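Local coordinates for Rio2 kinase (Chaetomium thermophilum, PDB 4GYI), which probably phosphorylates serine and threonine residues in proteins as an atypical, magnesium-dependent RIO-family kinase, and acts in maturation of the pre-40S ribosomal subunit, at residues Leu196-Val201 and Ile236-Glu241; Lys122-His127 and Thr187-Leu192; Asp206-Tyr211 and Phe289-Thr294; Leu217-Ala222 and Met272-Asp277. All blocks are in the same frame, centred on the assembly; numbering follows the deposited sequence.

Contact 1. Residues Leu196-Val201 and Ile236-Glu241. With ADP (adenosine-5'-diphosphate), chain B.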
# COMPACT_ATOMS: atom_id res chain seq x y z
N LEU A 196 -6.56 -8.43 14.56
CA LEU A 196 -7.69 -7.89 13.82
C LEU A 196 -7.82 -6.40 14.11
O LEU A 196 -7.38 -5.93 15.17
CB LEU A 196 -8.95 -8.62 14.28
CG LEU A 196 -8.80 -10.14 14.30
CD1 LEU A 196 -10.09 -10.80 14.80
CD2 LEU A 196 -8.43 -10.66 12.92
N PRO A 197 -8.41 -5.64 13.18
CA PRO A 197 -8.57 -4.19 13.37
C PRO A 197 -9.24 -3.88 14.71
O PRO A 197 -10.16 -4.58 15.12
CB PRO A 197 -9.52 -3.79 12.23
CG PRO A 197 -9.35 -4.83 11.19
CD PRO A 197 -8.98 -6.10 11.90
N MET A 198 -8.76 -2.84 15.40
CA MET A 198 -9.36 -2.40 16.66
C MET A 198 -10.86 -2.10 16.54
O MET A 198 -11.62 -2.28 17.49
CB MET A 198 -8.59 -1.17 17.19
CG MET A 198 -9.06 -0.69 18.55
SD MET A 198 -7.94 0.59 19.18
CE MET A 198 -8.00 1.81 17.85
N ARG A 199 -11.29 -1.65 15.37
CA ARG A 199 -12.69 -1.35 15.11
C ARG A 199 -13.61 -2.48 15.58
O ARG A 199 -14.70 -2.22 16.09
CB ARG A 199 -12.90 -1.12 13.61
CG ARG A 199 -14.33 -0.76 13.21
CD ARG A 199 -14.87 -1.69 12.12
NE ARG A 199 -15.33 -2.98 12.65
CZ ARG A 199 -16.56 -3.21 13.10
NH1 ARG A 199 -17.46 -2.24 13.10
NH2 ARG A 199 -16.89 -4.41 13.57
N GLN A 200 -13.16 -3.72 15.44
CA GLN A 200 -14.03 -4.86 15.74
C GLN A 200 -13.70 -5.56 17.05
O GLN A 200 -14.27 -6.62 17.35
CB GLN A 200 -14.05 -5.86 14.58
CG GLN A 200 -12.69 -6.28 14.11
CD GLN A 200 -12.76 -7.22 12.91
OE1 GLN A 200 -12.63 -6.80 11.75
NE2 GLN A 200 -12.94 -8.51 13.18
N VAL A 201 -12.80 -4.98 17.84
CA VAL A 201 -12.42 -5.57 19.12
C VAL A 201 -13.68 -5.72 19.97
O VAL A 201 -14.46 -4.78 20.12
CB VAL A 201 -11.32 -4.75 19.86
CG1 VAL A 201 -11.87 -3.43 20.40
CG2 VAL A 201 -10.68 -5.58 20.97
N ILE A 236 -5.11 0.21 13.09
CA ILE A 236 -4.57 -0.35 14.32
C ILE A 236 -5.14 -1.75 14.49
O ILE A 236 -6.36 -1.94 14.55
CB ILE A 236 -4.93 0.51 15.55
CG1 ILE A 236 -4.27 1.89 15.42
CG2 ILE A 236 -4.47 -0.17 16.84
CD1 ILE A 236 -5.00 3.00 16.16
N LEU A 237 -4.25 -2.72 14.54
CA LEU A 237 -4.62 -4.10 14.73
C LEU A 237 -4.32 -4.41 16.18
O LEU A 237 -3.36 -3.89 16.74
CB LEU A 237 -3.80 -5.01 13.80
CG LEU A 237 -3.86 -4.75 12.28
CD1 LEU A 237 -3.31 -5.92 11.47
CD2 LEU A 237 -5.26 -4.43 11.81
N ILE A 238 -5.14 -5.26 16.79
CA ILE A 238 -4.96 -5.62 18.18
C ILE A 238 -4.64 -7.10 18.26
O ILE A 238 -5.45 -7.93 17.87
CB ILE A 238 -6.25 -5.37 18.98
CG1 ILE A 238 -6.65 -3.89 18.91
CG2 ILE A 238 -6.04 -5.78 20.43
CD1 ILE A 238 -5.58 -2.97 19.42
N ARG A 239 -3.44 -7.43 18.72
CA ARG A 239 -3.12 -8.83 19.00
C ARG A 239 -3.63 -9.14 20.40
O ARG A 239 -3.34 -8.40 21.34
CB ARG A 239 -1.61 -9.10 18.93
CG ARG A 239 -1.29 -10.52 18.48
CD ARG A 239 0.11 -10.98 18.85
NE ARG A 239 1.15 -9.97 18.64
CZ ARG A 239 1.85 -9.82 17.52
NH1 ARG A 239 1.63 -10.62 16.48
NH2 ARG A 239 2.77 -8.87 17.43
N GLU A 240 -4.40 -10.22 20.53
CA GLU A 240 -4.93 -10.62 21.83
C GLU A 240 -4.18 -11.84 22.35
O GLU A 240 -3.95 -12.79 21.61
CB GLU A 240 -6.42 -10.95 21.72
CG GLU A 240 -7.27 -9.89 21.04
CD GLU A 240 -8.73 -10.32 20.91
OE1 GLU A 240 -9.11 -11.37 21.49
OE2 GLU A 240 -9.51 -9.60 20.22
N GLU A 241 -3.80 -11.81 23.63
CA GLU A 241 -3.13 -12.97 24.23
C GLU A 241 -3.67 -13.28 25.62
O GLU A 241 -3.76 -12.39 26.48
CB GLU A 241 -1.62 -12.75 24.29
CG GLU A 241 -0.94 -12.68 22.93
CD GLU A 241 0.38 -11.93 22.97
OE1 GLU A 241 0.90 -11.73 24.09
OE2 GLU A 241 0.88 -11.54 21.90
PB ADP B . -5.92 0.27 3.02
O1B ADP B . -6.75 -0.09 1.81
O2B ADP B . -6.61 0.87 4.21
O3B ADP B . -4.69 1.12 2.47
PA ADP B . -4.50 -1.38 4.92
O1A ADP B . -5.06 -0.40 5.91
O2A ADP B . -2.98 -1.51 4.82
O3A ADP B . -5.12 -1.08 3.46
O5' ADP B . -5.19 -2.79 5.20
C5' ADP B . -6.62 -2.90 5.16
C4' ADP B . -7.07 -4.02 6.09
O4' ADP B . -6.42 -5.26 5.73
C3' ADP B . -6.73 -3.81 7.56
O3' ADP B . -7.70 -3.05 8.28
C2' ADP B . -6.62 -5.23 8.09
O2' ADP B . -7.93 -5.79 8.27
C1' ADP B . -6.06 -5.98 6.92
N9 ADP B . -4.59 -6.06 6.91
C8 ADP B . -3.77 -5.30 6.17
N7 ADP B . -2.47 -5.65 6.34
C5 ADP B . -2.48 -6.68 7.21
C6 ADP B . -1.46 -7.55 7.83
N6 ADP B . -0.15 -7.38 7.54
N1 ADP B . -1.88 -8.52 8.67
C2 ADP B . -3.19 -8.71 8.96
N3 ADP B . -4.17 -7.96 8.43
C4 ADP B . -3.87 -6.95 7.57
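L196 joins I238 through the backbone: the amide N of I238 donates to O of L196 over 2.8 Å in a nearly straight bond. The same carbonyl oxygen also receives a CA-H contact from L237, whose CA lies 3.3 Å from O of L196. At P197 the antiparallel pairing reaches its non-hydrogen-bonded position opposite L237. Here the two side chains lie side by side, with CD of P197 4.1 Å from CD2 of L237, and both turn to the nucleotide. CG of P197 comes within 3.4 Å of the ribose hydroxyl O2' of ADP, while CD1 of L237, the other branch of that leucine, sits 3.8 Å from C2 of the adenine. L237 thus recalls the apolar residue that floors the adenine pocket in protein kinases, on a strand that follows the catalytic loop.

M198 N closes the pairing with a second bond, 2.7 Å to O of I236, and the chain then enters a 3-10 turn. The M198 side chain starts anti to the backbone N (chi1 -176°) and runs out straight before bending at chi3, which brings CE alongside the end of I236, 3.6 Å from its CD1. Further back, CB of M198 rests on CG1 of I238. V201, beyond the turn, is a loose neighbour of the E240 carboxylate.

Strand 196-197 is one edge of a three-stranded antiparallel sheet, with 236-242 in the middle and 250-256 on the far side. Against helix 207-223, M198 packs on L210 and L214, I236 on L214 and I238 on L210; M198 and I236 also reach F284 and I281 of helix 270-289, respectively.

Contact 2. Residues Lys122-His127 and Thr187-Leu192. With ADP (adenosine-5'-diphosphate), chain B; EDO (1,2-ethanediol), chain D.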
# COMPACT_ATOMS: atom_id res chain seq x y z
N LYS A 122 1.25 -15.03 3.80
CA LYS A 122 1.65 -13.63 3.89
C LYS A 122 0.59 -12.76 3.23
O LYS A 122 -0.32 -13.28 2.57
CB LYS A 122 2.99 -13.42 3.17
CG LYS A 122 4.05 -14.43 3.54
CD LYS A 122 5.04 -14.58 2.41
CE LYS A 122 5.99 -15.73 2.67
NZ LYS A 122 7.03 -15.41 3.70
N VAL A 123 0.69 -11.44 3.40
CA VAL A 123 -0.26 -10.52 2.79
C VAL A 123 0.33 -9.85 1.57
O VAL A 123 1.48 -9.42 1.58
CB VAL A 123 -0.72 -9.45 3.80
CG1 VAL A 123 -1.32 -8.23 3.10
CG2 VAL A 123 -1.71 -10.04 4.78
N LEU A 124 -0.45 -9.79 0.50
CA LEU A 124 -0.09 -9.00 -0.66
C LEU A 124 -0.99 -7.76 -0.69
O LEU A 124 -2.21 -7.88 -0.72
CB LEU A 124 -0.27 -9.81 -1.94
CG LEU A 124 -0.07 -9.02 -3.24
CD1 LEU A 124 1.40 -8.66 -3.43
CD2 LEU A 124 -0.57 -9.80 -4.43
N LYS A 125 -0.40 -6.58 -0.64
CA LYS A 125 -1.20 -5.36 -0.71
C LYS A 125 -1.01 -4.75 -2.09
O LYS A 125 0.12 -4.61 -2.55
CB LYS A 125 -0.79 -4.36 0.37
CG LYS A 125 -1.62 -3.04 0.38
CD LYS A 125 -1.19 -2.17 1.55
CE LYS A 125 -1.92 -0.81 1.58
NZ LYS A 125 -1.71 -0.12 2.89
N ILE A 126 -2.11 -4.41 -2.74
CA ILE A 126 -2.07 -3.81 -4.07
C ILE A 126 -2.65 -2.41 -4.00
O ILE A 126 -3.81 -2.25 -3.66
CB ILE A 126 -2.91 -4.65 -5.07
CG1 ILE A 126 -2.39 -6.10 -5.08
CG2 ILE A 126 -2.84 -4.03 -6.47
CD1 ILE A 126 -3.19 -7.04 -6.00
N HIS A 127 -1.86 -1.39 -4.30
CA HIS A 127 -2.35 -0.03 -4.21
C HIS A 127 -3.22 0.35 -5.40
O HIS A 127 -2.90 0.02 -6.55
CB HIS A 127 -1.20 0.96 -4.03
CG HIS A 127 -0.56 0.92 -2.68
ND1 HIS A 127 -1.01 1.68 -1.62
CD2 HIS A 127 0.49 0.21 -2.21
CE1 HIS A 127 -0.26 1.44 -0.56
NE2 HIS A 127 0.66 0.56 -0.89
N THR A 187 2.82 -2.98 -5.50
CA THR A 187 2.44 -4.04 -4.58
C THR A 187 3.44 -4.23 -3.46
O THR A 187 4.62 -3.94 -3.62
CB THR A 187 2.22 -5.39 -5.30
OG1 THR A 187 3.48 -5.95 -5.71
CG2 THR A 187 1.35 -5.20 -6.52
N ILE A 188 2.97 -4.73 -2.32
CA ILE A 188 3.88 -5.08 -1.25
C ILE A 188 3.49 -6.44 -0.74
O ILE A 188 2.30 -6.72 -0.62
CB ILE A 188 3.78 -4.11 -0.07
CG1 ILE A 188 4.27 -2.72 -0.48
CG2 ILE A 188 4.61 -4.63 1.12
CD1 ILE A 188 4.19 -1.70 0.65
N VAL A 189 4.48 -7.28 -0.47
CA VAL A 189 4.24 -8.53 0.22
C VAL A 189 4.74 -8.33 1.63
O VAL A 189 5.86 -7.88 1.83
CB VAL A 189 4.99 -9.72 -0.43
CG1 VAL A 189 4.83 -10.97 0.42
CG2 VAL A 189 4.46 -9.97 -1.83
N MET A 190 3.91 -8.62 2.63
CA MET A 190 4.33 -8.42 4.00
C MET A 190 3.79 -9.57 4.87
O MET A 190 2.91 -10.31 4.44
CB MET A 190 3.78 -7.09 4.51
CG MET A 190 2.27 -7.12 4.76
SD MET A 190 1.55 -5.53 5.18
CE MET A 190 1.31 -4.80 3.58
N SER A 191 4.32 -9.71 6.08
CA SER A 191 3.86 -10.79 6.95
C SER A 191 2.39 -10.61 7.27
O SER A 191 1.86 -9.49 7.22
CB SER A 191 4.68 -10.86 8.24
OG SER A 191 4.37 -9.77 9.09
N LEU A 192 1.72 -11.72 7.53
CA LEU A 192 0.33 -11.70 7.98
C LEU A 192 0.34 -11.60 9.49
O LEU A 192 0.87 -12.46 10.16
CB LEU A 192 -0.35 -13.00 7.55
CG LEU A 192 -1.74 -13.29 8.12
CD1 LEU A 192 -2.74 -12.28 7.61
CD2 LEU A 192 -2.13 -14.71 7.73
PB ADP B . -5.92 0.27 3.02
O1B ADP B . -6.75 -0.09 1.81
O2B ADP B . -6.61 0.87 4.21
O3B ADP B . -4.69 1.12 2.47
PA ADP B . -4.50 -1.38 4.92
O1A ADP B . -5.06 -0.40 5.91
O2A ADP B . -2.98 -1.51 4.82
O3A ADP B . -5.12 -1.08 3.46
O5' ADP B . -5.19 -2.79 5.20
C5' ADP B . -6.62 -2.90 5.16
C4' ADP B . -7.07 -4.02 6.09
O4' ADP B . -6.42 -5.26 5.73
C3' ADP B . -6.73 -3.81 7.56
O3' ADP B . -7.70 -3.05 8.28
C2' ADP B . -6.62 -5.23 8.09
O2' ADP B . -7.93 -5.79 8.27
C1' ADP B . -6.06 -5.98 6.92
N9 ADP B . -4.59 -6.06 6.91
C8 ADP B . -3.77 -5.30 6.17
N7 ADP B . -2.47 -5.65 6.34
C5 ADP B . -2.48 -6.68 7.21
C6 ADP B . -1.46 -7.55 7.83
N6 ADP B . -0.15 -7.38 7.54
N1 ADP B . -1.88 -8.52 8.67
C2 ADP B . -3.19 -8.71 8.96
N3 ADP B . -4.17 -7.96 8.43
C4 ADP B . -3.87 -6.95 7.57
C1 EDO D . -3.91 2.02 -10.29
O1 EDO D . -3.99 2.55 -8.96
C2 EDO D . -4.00 0.51 -10.23
O2 EDO D . -3.07 0.06 -9.25
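V123 and M190 exchange a reciprocal pair of backbone bonds, V123 N to M190 O over 2.7 Å and M190 N to V123 O over 2.8 Å. Two residues on, K125 and I188 do the same, K125 N reaching I188 O at 2.7 Å, so the N-H and C=O of all four residues are satisfied. Between these sites L124 faces V189 in a non-hydrogen-bonded pair, their CD1 and CG2 methyls touching. The two strands belong to the antiparallel sheet of the kinase N-lobe, and strand 187-191 runs into the hinge that reads the adenine. There O of S191 accepts from N6 of ADP at 2.9 Å, though the bond is bent (134° at the hydrogen), and SD of M190 adds a weak acceptor to the same amino group. V123 CG2 and L192 CD1 touch the adenine ring. The K125 chain is fully extended, which carries NZ to 2.7 Å from the alpha-phosphate oxygen O2A of ADP; its bond to O3B is weak. NZ also forms a salt bridge to OE2 of E163, the lysine-glutamate pair familiar from protein kinases, and a hydrogen bond to OD2 of the phosphoaspartate at position 258. T187 OG1 bonds with H90 and S184, and S191 OG with the amide of E179.

Contact 3. Residues Asp206-Tyr211 and Phe289-Thr294; sequences DPASLY and FHFVST
P207 and A208, in the first turn of helix 207-223, meet F289 and F291 where the chain leaves helix 270-289. The two helices correspond to αE and αF of the kinase C-lobe, and the contact ties the start of the one to the loop that follows the other, far from the nucleotide. Aliphatic packing comes first. CG of P207 lies 3.8 Å from CB of F289, and CB of P207 lies 3.9 Å from CB of F291, so the proline ring bridges both phenylalanines. CB of A208 lies 3.5 Å from CE1 of F291, and A208 N sits over one face of that ring.

The aromatic part is a tilted pair: the F291 and Y211 rings have planes at 58°, with CE2 of F291 poised over one face of Y211, 3.6 Å from its CG and offset toward the rim. F291 reaches it with CG anti to the backbone N (chi1 173°). S293 sets CB 3.4 Å from CE2 of Y211, and F285 of helix 270-289 meets Y211 edge-to-face. An alanine in place of Y211 would probably leave CE2 of F291 without the ring face it rests on, and CB of S293 without CE2 of Y211 beside it.

Polar bonds stay local or pass through water. D206 occupies the N-cap position, and within the same segment OG of S209 bonds to its OD2 from above the carboxylate plane. S293 OG bonds to the amide of T295. Finally, OH of Y211 donates to a water 2.5 Å away in the plane of its ring, a water that S293 OG meets only weakly.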
# COMPACT_ATOMS: atom_id res chain seq x y z
N ASP A 206 -10.17 -2.73 30.11
CA ASP A 206 -9.33 -1.60 30.54
C ASP A 206 -8.95 -0.66 29.38
O ASP A 206 -7.84 -0.72 28.87
CB ASP A 206 -8.07 -2.11 31.23
CG ASP A 206 -7.24 -1.00 31.86
OD1 ASP A 206 -7.75 0.13 32.00
OD2 ASP A 206 -6.07 -1.27 32.22
N PRO A 207 -9.88 0.21 28.97
CA PRO A 207 -9.64 1.14 27.87
C PRO A 207 -8.43 2.06 28.12
O PRO A 207 -7.70 2.38 27.18
CB PRO A 207 -10.92 1.98 27.82
CG PRO A 207 -11.96 1.11 28.44
CD PRO A 207 -11.26 0.31 29.49
N ALA A 208 -8.22 2.45 29.37
CA ALA A 208 -7.17 3.41 29.72
C ALA A 208 -5.76 2.94 29.39
O ALA A 208 -4.91 3.75 29.02
CB ALA A 208 -7.28 3.82 31.20
N SER A 209 -5.51 1.65 29.56
CA SER A 209 -4.22 1.07 29.23
C SER A 209 -3.99 1.07 27.73
O SER A 209 -2.92 1.43 27.26
CB SER A 209 -4.13 -0.37 29.72
OG SER A 209 -3.96 -0.41 31.12
N LEU A 210 -5.01 0.64 26.99
CA LEU A 210 -4.88 0.59 25.54
C LEU A 210 -4.71 2.02 24.98
O LEU A 210 -3.86 2.25 24.13
CB LEU A 210 -6.08 -0.12 24.91
CG LEU A 210 -6.13 -0.17 23.38
CD1 LEU A 210 -4.88 -0.85 22.81
CD2 LEU A 210 -7.41 -0.84 22.87
N TYR A 211 -5.52 2.95 25.49
CA TYR A 211 -5.41 4.35 25.11
C TYR A 211 -4.00 4.87 25.35
O TYR A 211 -3.41 5.49 24.47
CB TYR A 211 -6.41 5.19 25.89
CG TYR A 211 -6.31 6.69 25.65
CD1 TYR A 211 -6.98 7.29 24.60
CD2 TYR A 211 -5.56 7.50 26.50
CE1 TYR A 211 -6.90 8.65 24.39
CE2 TYR A 211 -5.48 8.87 26.29
CZ TYR A 211 -6.16 9.43 25.24
OH TYR A 211 -6.09 10.78 25.04
N PHE A 289 -15.83 3.02 23.94
CA PHE A 289 -15.69 2.57 25.33
C PHE A 289 -16.14 3.61 26.35
O PHE A 289 -15.99 3.41 27.56
CB PHE A 289 -14.25 2.16 25.64
CG PHE A 289 -13.63 1.27 24.60
CD1 PHE A 289 -14.05 -0.04 24.45
CD2 PHE A 289 -12.63 1.75 23.77
CE1 PHE A 289 -13.48 -0.85 23.50
CE2 PHE A 289 -12.05 0.94 22.83
CZ PHE A 289 -12.48 -0.36 22.68
N HIS A 290 -16.68 4.73 25.87
CA HIS A 290 -17.10 5.82 26.74
C HIS A 290 -15.98 6.21 27.68
O HIS A 290 -16.19 6.42 28.88
CB HIS A 290 -18.38 5.44 27.49
CG HIS A 290 -19.49 5.04 26.57
ND1 HIS A 290 -20.24 5.96 25.87
CD2 HIS A 290 -19.95 3.82 26.20
CE1 HIS A 290 -21.12 5.33 25.12
NE2 HIS A 290 -20.97 4.03 25.30
N PHE A 291 -14.78 6.28 27.12
CA PHE A 291 -13.58 6.64 27.86
C PHE A 291 -13.05 7.98 27.38
O PHE A 291 -13.00 8.26 26.18
CB PHE A 291 -12.50 5.59 27.68
CG PHE A 291 -11.19 5.98 28.28
CD1 PHE A 291 -10.94 5.78 29.63
CD2 PHE A 291 -10.19 6.56 27.50
CE1 PHE A 291 -9.73 6.15 30.19
CE2 PHE A 291 -8.98 6.93 28.06
CZ PHE A 291 -8.74 6.73 29.40
N VAL A 292 -12.63 8.79 28.34
CA VAL A 292 -12.12 10.12 28.06
C VAL A 292 -10.93 10.35 28.97
O VAL A 292 -11.06 10.31 30.19
CB VAL A 292 -13.19 11.17 28.37
CG1 VAL A 292 -12.58 12.58 28.40
CG2 VAL A 292 -14.34 11.05 27.36
N SER A 293 -9.76 10.59 28.38
CA SER A 293 -8.58 10.81 29.22
C SER A 293 -8.69 12.10 30.02
O SER A 293 -9.19 13.12 29.54
CB SER A 293 -7.31 10.86 28.38
OG SER A 293 -6.17 10.97 29.24
N THR A 294 -8.20 12.05 31.26
CA THR A 294 -8.09 13.22 32.10
C THR A 294 -6.82 13.96 31.74
O THR A 294 -6.60 15.09 32.17
CB THR A 294 -8.03 12.83 33.59
OG1 THR A 294 -6.72 12.33 33.89
CG2 THR A 294 -9.05 11.74 33.90
O HOH W 1 -4.68 12.29 26.41

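Contact 4. Residues Leu217-Ala222 and Met272-Asp277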
# COMPACT_ATOMS: atom_id res chain seq x y z
N LEU A 217 2.46 5.33 21.22
CA LEU A 217 2.85 5.10 19.83
C LEU A 217 2.93 6.38 18.99
O LEU A 217 3.88 6.56 18.23
CB LEU A 217 1.91 4.10 19.14
CG LEU A 217 2.24 2.63 19.34
CD1 LEU A 217 1.25 1.77 18.59
CD2 LEU A 217 3.66 2.34 18.90
N ILE A 218 1.94 7.25 19.11
CA ILE A 218 1.95 8.50 18.34
C ILE A 218 3.14 9.35 18.75
O ILE A 218 3.82 9.92 17.90
CB ILE A 218 0.69 9.30 18.54
CG1 ILE A 218 -0.49 8.57 17.91
CG2 ILE A 218 0.85 10.72 17.95
CD1 ILE A 218 -1.84 9.07 18.41
N LEU A 219 3.39 9.41 20.05
CA LEU A 219 4.53 10.14 20.57
C LEU A 219 5.85 9.47 20.18
O LEU A 219 6.81 10.14 19.83
CB LEU A 219 4.43 10.33 22.08
CG LEU A 219 3.24 11.18 22.54
CD1 LEU A 219 3.22 11.34 24.07
CD2 LEU A 219 3.23 12.55 21.87
N ARG A 220 5.90 8.14 20.21
CA ARG A 220 7.12 7.46 19.78
C ARG A 220 7.41 7.72 18.31
O ARG A 220 8.55 8.01 17.94
CB ARG A 220 7.07 5.95 20.06
CG ARG A 220 8.39 5.26 19.73
CD ARG A 220 8.42 3.77 20.10
NE ARG A 220 9.69 3.18 19.70
CZ ARG A 220 9.89 1.89 19.40
NH1 ARG A 220 8.89 1.01 19.47
NH2 ARG A 220 11.10 1.49 19.04
N LEU A 221 6.38 7.63 17.47
CA LEU A 221 6.53 7.97 16.05
C LEU A 221 7.08 9.39 15.89
O LEU A 221 8.02 9.61 15.13
CB LEU A 221 5.20 7.83 15.31
CG LEU A 221 4.72 6.45 14.86
CD1 LEU A 221 3.31 6.55 14.34
CD2 LEU A 221 5.62 5.86 13.77
N ALA A 222 6.51 10.34 16.62
CA ALA A 222 6.88 11.75 16.48
C ALA A 222 8.33 11.99 16.89
O ALA A 222 9.05 12.77 16.26
CB ALA A 222 5.95 12.64 17.29
N MET A 272 -1.57 20.06 12.16
CA MET A 272 -2.89 19.57 11.80
C MET A 272 -2.90 18.03 11.73
O MET A 272 -3.81 17.39 12.25
CB MET A 272 -3.35 20.20 10.47
CG MET A 272 -4.69 19.67 9.93
SD MET A 272 -4.65 18.10 9.01
CE MET A 272 -3.71 18.58 7.56
N TYR A 273 -1.88 17.43 11.12
CA TYR A 273 -1.81 15.97 10.99
C TYR A 273 -1.64 15.28 12.35
O TYR A 273 -2.31 14.29 12.65
CB TYR A 273 -0.71 15.52 10.02
CG TYR A 273 -0.97 15.86 8.56
CD1 TYR A 273 -1.97 15.22 7.84
CD2 TYR A 273 -0.19 16.81 7.90
CE1 TYR A 273 -2.20 15.53 6.51
CE2 TYR A 273 -0.41 17.12 6.57
CZ TYR A 273 -1.42 16.49 5.88
OH TYR A 273 -1.64 16.81 4.55
N PHE A 274 -0.74 15.81 13.17
CA PHE A 274 -0.59 15.32 14.54
C PHE A 274 -1.93 15.36 15.28
O PHE A 274 -2.41 14.32 15.74
CB PHE A 274 0.46 16.14 15.30
CG PHE A 274 0.76 15.62 16.67
CD1 PHE A 274 1.73 14.65 16.86
CD2 PHE A 274 0.08 16.11 17.78
CE1 PHE A 274 2.02 14.17 18.13
CE2 PHE A 274 0.36 15.64 19.05
CZ PHE A 274 1.34 14.66 19.22
N ASP A 275 -2.51 16.56 15.39
CA ASP A 275 -3.72 16.76 16.18
C ASP A 275 -4.85 15.86 15.70
O ASP A 275 -5.66 15.39 16.49
CB ASP A 275 -4.18 18.21 16.11
CG ASP A 275 -3.33 19.14 16.95
OD1 ASP A 275 -2.68 18.66 17.91
OD2 ASP A 275 -3.31 20.36 16.65
N ARG A 276 -4.88 15.61 14.39
CA ARG A 276 -5.93 14.82 13.79
C ARG A 276 -5.82 13.35 14.20
O ARG A 276 -6.82 12.71 14.48
CB ARG A 276 -5.88 14.95 12.28
CG ARG A 276 -7.16 14.51 11.60
CD ARG A 276 -7.09 14.75 10.10
NE ARG A 276 -6.14 13.86 9.46
CZ ARG A 276 -5.82 13.90 8.17
NH1 ARG A 276 -6.38 14.79 7.36
NH2 ARG A 276 -4.93 13.04 7.68
N ASP A 277 -4.60 12.83 14.23
CA ASP A 277 -4.37 11.47 14.70
C ASP A 277 -4.84 11.30 16.16
O ASP A 277 -5.60 10.39 16.48
CB ASP A 277 -2.88 11.07 14.55
CG ASP A 277 -2.49 10.66 13.09
OD1 ASP A 277 -3.40 10.50 12.23
OD2 ASP A 277 -1.28 10.46 12.82
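F274 reaches from helix 270-289 across to I218, L219 and A222 on helix 207-223, and its ring carries most of the contact. These are the counterparts of αF and αE, core helices of the kinase C-lobe. The axes of segments 217-222 and 272-277 run antiparallel at 159° and come no closer than 11.4 Å, a separation too wide for backbones to meet, so that long side chains must span it.

F274 leaves its helix with CG anti to the backbone N (chi1 -175°), and the far rim of the ring, CE1 and CZ, does the touching. Three groups receive it from different directions. The branch methyl CG2 of I218 comes in obliquely, 3.6 Å from CE1 of F274. CD2 of L219 instead meets the ring at its edge, in its plane, 3.9 Å from CZ of F274. CB of A222 is a looser, slanting neighbour of CE1. The F274 side chain also touches Y300 and A303 of helix 300-304. An alanine in place of F274 would probably open a gap between the helices and leave CG2 of I218 and CD2 of L219 without their aromatic partner.

D277, one turn further along, has a different task. Its two carboxylate oxygens take the backbone amides of G229 (OD2) and F231 (OD1), a link from this helix to the catalytic loop like that made by the aspartate of αF in other protein kinases. Toward the partner helix it offers only carbon: CD1 of I218 lies 4.5 Å from CB of D277.

Overall arrangement
Contacts 1, 2 and 4 are buried, whereas contact 3 lies at the surface. The first two rest on backbone hydrogen bonds between antiparallel strands and both touch ADP, contact 2 from the N-lobe sheet and contact 1 from the C-lobe; the chain passes directly from one to the other. Contacts 3 and 4 are both side-chain packing and share helix 207-223: contact 4 joins its last turns to the first turns of 270-289, while contact 3 joins its start to the loop after 270-289. Contact 1 meets contact 3 through M198 and I238 on L210 and V201 on F289. Contact 2 is remote from the helical pair, its centre about 32 Å from that of contact 3 and about 25 Å from that of contact 4.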